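Local coordinates for period circadian protein homolog 2 (PDB 3GDI) that probably works in the circadian clock as a transcription regulator whose tandem PAS domains mediate protein-protein interactions, here pairing two copies of the fragment, at the interface of chains A and B. Numbering follows the deposited sequence. Chains: chain A/B, Period circadian protein homolog 2.

Contact 1: the interface of chains A and B. Residues chain A 226, 247, 249, 251, 263; chain B 252-255.
A:Ile263 and B:Pro254 meet tip to tip: the terminal methyl CD1 of the isoleucine lies 3.4 Å from the ring carbon CD of the proline. With chi1 at 45°, CG1 of A:Ile263 takes the crowded position between backbone N and carbonyl carbon, which carries CD1 out to B:Pro254. The other rim of that proline ring crosses A:Pro226 obliquely, with CB of B:Pro254 3.9 Å from CG of A:Pro226. B:Trp255 runs past A:Ile263 in the opposite direction, its CZ3 3.9 Å from CD1, while B:Pro254 covers one indole face near the rim. The far corner of the indole points into chain A. CH2 of B:Trp255 meets the backbone O of A:Ile263 edge-on, in the ring plane, at 3.6 Å, and also touches CB of A:Ser249. At the pyrrole end, NE1 of B:Trp255 is 3.2 Å from OG of A:Ser247, but the angle of 122° at the hydrogen makes this a weak hydrogen bond. A:Phe251 brings the ring carbon CE1 to 3.3 Å from the backbone O of B:Ile252. Within chain B, OD1 of B:Asn253 accepts a 2.8 Å hydrogen bond in its carbonyl plane from N of B:Trp255, which would probably steady the loop that presents the indole. This loop follows strand 241-252 of chain B and packs on strands 241-252 and 259-268 of chain A, beside A:Pro226 just ahead of strand 227-235.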
# COMPACT_ATOMS: atom_id res chain seq x y z
N PRO A 226 -11.98 21.10 2.17
CA PRO A 226 -10.67 21.34 2.81
C PRO A 226 -10.68 22.51 3.81
O PRO A 226 -11.46 23.45 3.66
CB PRO A 226 -9.75 21.62 1.62
CG PRO A 226 -10.39 20.87 0.50
CD PRO A 226 -11.86 21.14 0.71
N SER A 247 -3.49 21.80 5.36
CA SER A 247 -4.84 21.87 4.83
C SER A 247 -5.32 20.42 4.88
O SER A 247 -4.68 19.53 4.34
CB SER A 247 -4.82 22.37 3.39
OG SER A 247 -6.02 22.02 2.73
N SER A 249 -8.32 17.30 4.38
CA SER A 249 -9.48 16.86 3.61
C SER A 249 -9.68 15.34 3.73
O SER A 249 -8.86 14.64 4.33
CB SER A 249 -9.32 17.26 2.15
OG SER A 249 -10.56 17.17 1.47
N PHE A 251 -11.49 11.58 1.73
CA PHE A 251 -12.14 10.94 0.60
C PHE A 251 -13.26 10.13 1.24
O PHE A 251 -13.01 9.29 2.10
CB PHE A 251 -11.16 10.03 -0.16
CG PHE A 251 -10.11 10.78 -0.93
CD1 PHE A 251 -10.41 11.97 -1.59
CD2 PHE A 251 -8.81 10.28 -1.04
CE1 PHE A 251 -9.45 12.66 -2.34
CE2 PHE A 251 -7.84 10.95 -1.78
CZ PHE A 251 -8.16 12.14 -2.44
N ILE A 263 -6.58 13.06 3.70
CA ILE A 263 -5.46 13.60 2.94
C ILE A 263 -5.05 14.97 3.44
O ILE A 263 -5.89 15.82 3.71
CB ILE A 263 -5.78 13.76 1.46
CG1 ILE A 263 -7.17 14.37 1.31
CG2 ILE A 263 -5.68 12.43 0.78
CD1 ILE A 263 -7.63 14.50 -0.13
N ILE B 252 -10.91 12.38 -6.06
CA ILE B 252 -10.15 13.43 -6.70
C ILE B 252 -9.38 14.28 -5.70
O ILE B 252 -9.97 14.86 -4.80
CB ILE B 252 -11.12 14.37 -7.48
CG1 ILE B 252 -11.88 13.57 -8.54
CG2 ILE B 252 -10.37 15.51 -8.12
CD1 ILE B 252 -13.06 14.33 -9.15
N ASN B 253 -8.05 14.34 -5.84
CA ASN B 253 -7.27 15.18 -4.94
C ASN B 253 -7.85 16.61 -5.11
O ASN B 253 -7.94 17.12 -6.22
CB ASN B 253 -5.80 15.15 -5.36
CG ASN B 253 -4.91 15.99 -4.46
OD1 ASN B 253 -5.11 17.20 -4.33
ND2 ASN B 253 -3.93 15.35 -3.84
N PRO B 254 -8.25 17.25 -4.00
CA PRO B 254 -8.83 18.60 -4.02
C PRO B 254 -7.93 19.77 -4.42
O PRO B 254 -8.42 20.87 -4.68
CB PRO B 254 -9.35 18.79 -2.59
CG PRO B 254 -9.38 17.40 -2.01
CD PRO B 254 -8.20 16.74 -2.62
N TRP B 255 -6.62 19.54 -4.46
CA TRP B 255 -5.70 20.62 -4.77
C TRP B 255 -5.16 20.55 -6.18
O TRP B 255 -5.05 21.57 -6.85
CB TRP B 255 -4.56 20.61 -3.75
CG TRP B 255 -5.07 20.70 -2.32
CD1 TRP B 255 -5.60 21.80 -1.71
CD2 TRP B 255 -5.18 19.63 -1.37
NE1 TRP B 255 -6.05 21.48 -0.44
CE2 TRP B 255 -5.80 20.15 -0.21
CE3 TRP B 255 -4.82 18.28 -1.38
CZ2 TRP B 255 -6.07 19.37 0.91
CZ3 TRP B 255 -5.09 17.50 -0.26
CH2 TRP B 255 -5.71 18.05 0.87

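Contact 2: the interface of chains A and B. Residues chain A 254-255; chain B 226, 247-249, 263-265.
The indole of A:Trp255 lies against the aliphatic part of B:Arg265, and CH-pi contacts dominate this apolar patch. CB of B:Arg265 stands 3.7 Å from the centroid of the six-membered ring of A:Trp255, and CD of B:Arg265 lies 3.6 Å from the centroid of its five-membered ring. CG of the arginine is anti to its backbone N (chi1 -173°), and the chain stays extended to NE, so its methylenes run along the indole face. CD of B:Arg265 comes as near as 3.2 Å to CG of A:Trp255, a tight approach. The guanidinium plane is turned 31° from the ring plane. A:Pro254 covers the opposite face near the rim, leaving the indole sandwiched between its own neighbour and the arginine.

At the ring's outer corner, CH2 of A:Trp255 meets the backbone O of B:Ile263 edge-on, in the ring plane, at 3.4 Å. Two serine CB atoms touch this corner from opposite sides of the plane. CB of B:Ser249 lies 3.6 Å from CH2 of A:Trp255 on the side of A:Pro254, and CB of B:Ser247 is 3.7 Å from CZ2 of A:Trp255 on the side of B:Arg265. No N or O of one chain comes within bonding distance of the other.

Aliphatic packing completes the patch: CD of A:Pro254 meets the CD1 tip of B:Ile263 at 3.6 Å, with B:Pro226 flanking the proline. An alanine in place of A:Trp255 would probably open a gap between the chains and leave the methylenes of B:Arg265 without the ring face they cover. The site thus seats the tryptophan on the partner's PAS sheet, a contact likely to support homodimerisation.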
# COMPACT_ATOMS: atom_id res chain seq x y z
N PRO A 254 -18.75 7.11 -1.46
CA PRO A 254 -20.11 7.55 -1.78
C PRO A 254 -21.24 6.57 -1.41
O PRO A 254 -22.33 6.99 -1.05
CB PRO A 254 -20.05 7.82 -3.28
CG PRO A 254 -18.98 6.89 -3.76
CD PRO A 254 -17.93 7.04 -2.68
N TRP A 255 -20.96 5.28 -1.50
CA TRP A 255 -21.98 4.27 -1.20
C TRP A 255 -22.19 4.00 0.29
O TRP A 255 -23.31 3.80 0.72
CB TRP A 255 -21.64 2.98 -1.96
CG TRP A 255 -21.51 3.22 -3.44
CD1 TRP A 255 -22.52 3.52 -4.31
CD2 TRP A 255 -20.30 3.25 -4.21
NE1 TRP A 255 -22.01 3.74 -5.57
CE2 TRP A 255 -20.65 3.58 -5.54
CE3 TRP A 255 -18.94 3.03 -3.91
CZ2 TRP A 255 -19.71 3.71 -6.56
CZ3 TRP A 255 -18.00 3.15 -4.93
CH2 TRP A 255 -18.39 3.49 -6.24
N PRO B 226 -21.07 8.96 -9.26
CA PRO B 226 -21.17 7.52 -9.52
C PRO B 226 -22.08 7.17 -10.69
O PRO B 226 -23.05 7.86 -10.96
CB PRO B 226 -21.72 6.98 -8.19
CG PRO B 226 -21.21 7.97 -7.18
CD PRO B 226 -21.47 9.28 -7.88
N SER B 247 -20.68 -0.28 -10.19
CA SER B 247 -20.92 1.15 -9.96
C SER B 247 -19.52 1.75 -9.81
O SER B 247 -18.76 1.35 -8.94
CB SER B 247 -21.69 1.38 -8.66
OG SER B 247 -22.87 0.60 -8.59
N TRP B 248 -19.17 2.70 -10.67
CA TRP B 248 -17.85 3.31 -10.60
C TRP B 248 -17.83 4.75 -10.10
O TRP B 248 -18.78 5.51 -10.31
CB TRP B 248 -17.17 3.27 -11.98
CG TRP B 248 -16.88 1.89 -12.49
CD1 TRP B 248 -17.64 1.16 -13.36
CD2 TRP B 248 -15.78 1.05 -12.11
NE1 TRP B 248 -17.08 -0.08 -13.55
CE2 TRP B 248 -15.94 -0.18 -12.79
CE3 TRP B 248 -14.67 1.21 -11.26
CZ2 TRP B 248 -15.04 -1.24 -12.65
CZ3 TRP B 248 -13.78 0.16 -11.11
CH2 TRP B 248 -13.97 -1.05 -11.81
N SER B 249 -16.74 5.12 -9.43
CA SER B 249 -16.56 6.47 -8.95
C SER B 249 -15.07 6.77 -8.79
O SER B 249 -14.22 5.96 -9.16
CB SER B 249 -17.27 6.67 -7.61
OG SER B 249 -17.28 8.04 -7.26
N ILE B 263 -12.76 3.94 -7.35
CA ILE B 263 -13.47 2.99 -6.49
C ILE B 263 -14.66 2.35 -7.21
O ILE B 263 -15.42 3.02 -7.90
CB ILE B 263 -13.97 3.67 -5.23
CG1 ILE B 263 -14.65 4.99 -5.59
CG2 ILE B 263 -12.82 3.91 -4.30
CD1 ILE B 263 -15.01 5.84 -4.39
N GLY B 264 -14.81 1.04 -7.05
CA GLY B 264 -15.90 0.36 -7.71
C GLY B 264 -16.69 -0.46 -6.73
O GLY B 264 -16.11 -1.12 -5.87
N ARG B 265 -18.01 -0.42 -6.84
CA ARG B 265 -18.87 -1.19 -5.96
C ARG B 265 -19.52 -2.20 -6.90
O ARG B 265 -20.22 -1.82 -7.83
CB ARG B 265 -19.93 -0.30 -5.31
CG ARG B 265 -20.77 -1.01 -4.26
CD ARG B 265 -21.60 -0.00 -3.50
NE ARG B 265 -22.08 -0.52 -2.23
CZ ARG B 265 -23.26 -1.12 -2.06
NH1 ARG B 265 -24.07 -1.28 -3.10
NH2 ARG B 265 -23.62 -1.55 -0.86

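Contact 1 and contact 2, with C-alpha centres about 18 Å apart, are related by the two-fold axis of the dimer. Contact 1 sets B:Pro254 and B:Trp255 on A:Pro226, A:Ser247, A:Ser249 and A:Ile263; contact 2 sets A:Pro254 and A:Trp255 on B:Pro226, B:Ser247, B:Ser249 and B:Ile263. Each subunit therefore offers both a protruding turn and a receiving sheet. The copies differ in detail: A:Ser247 and B:Ser247 take different rotamers. Packing of the Pro-Trp pair on the partner's strands is common to both, while the weak bond is not. The reciprocal contacts are consistent with a two-fold homodimer of PAS fragments.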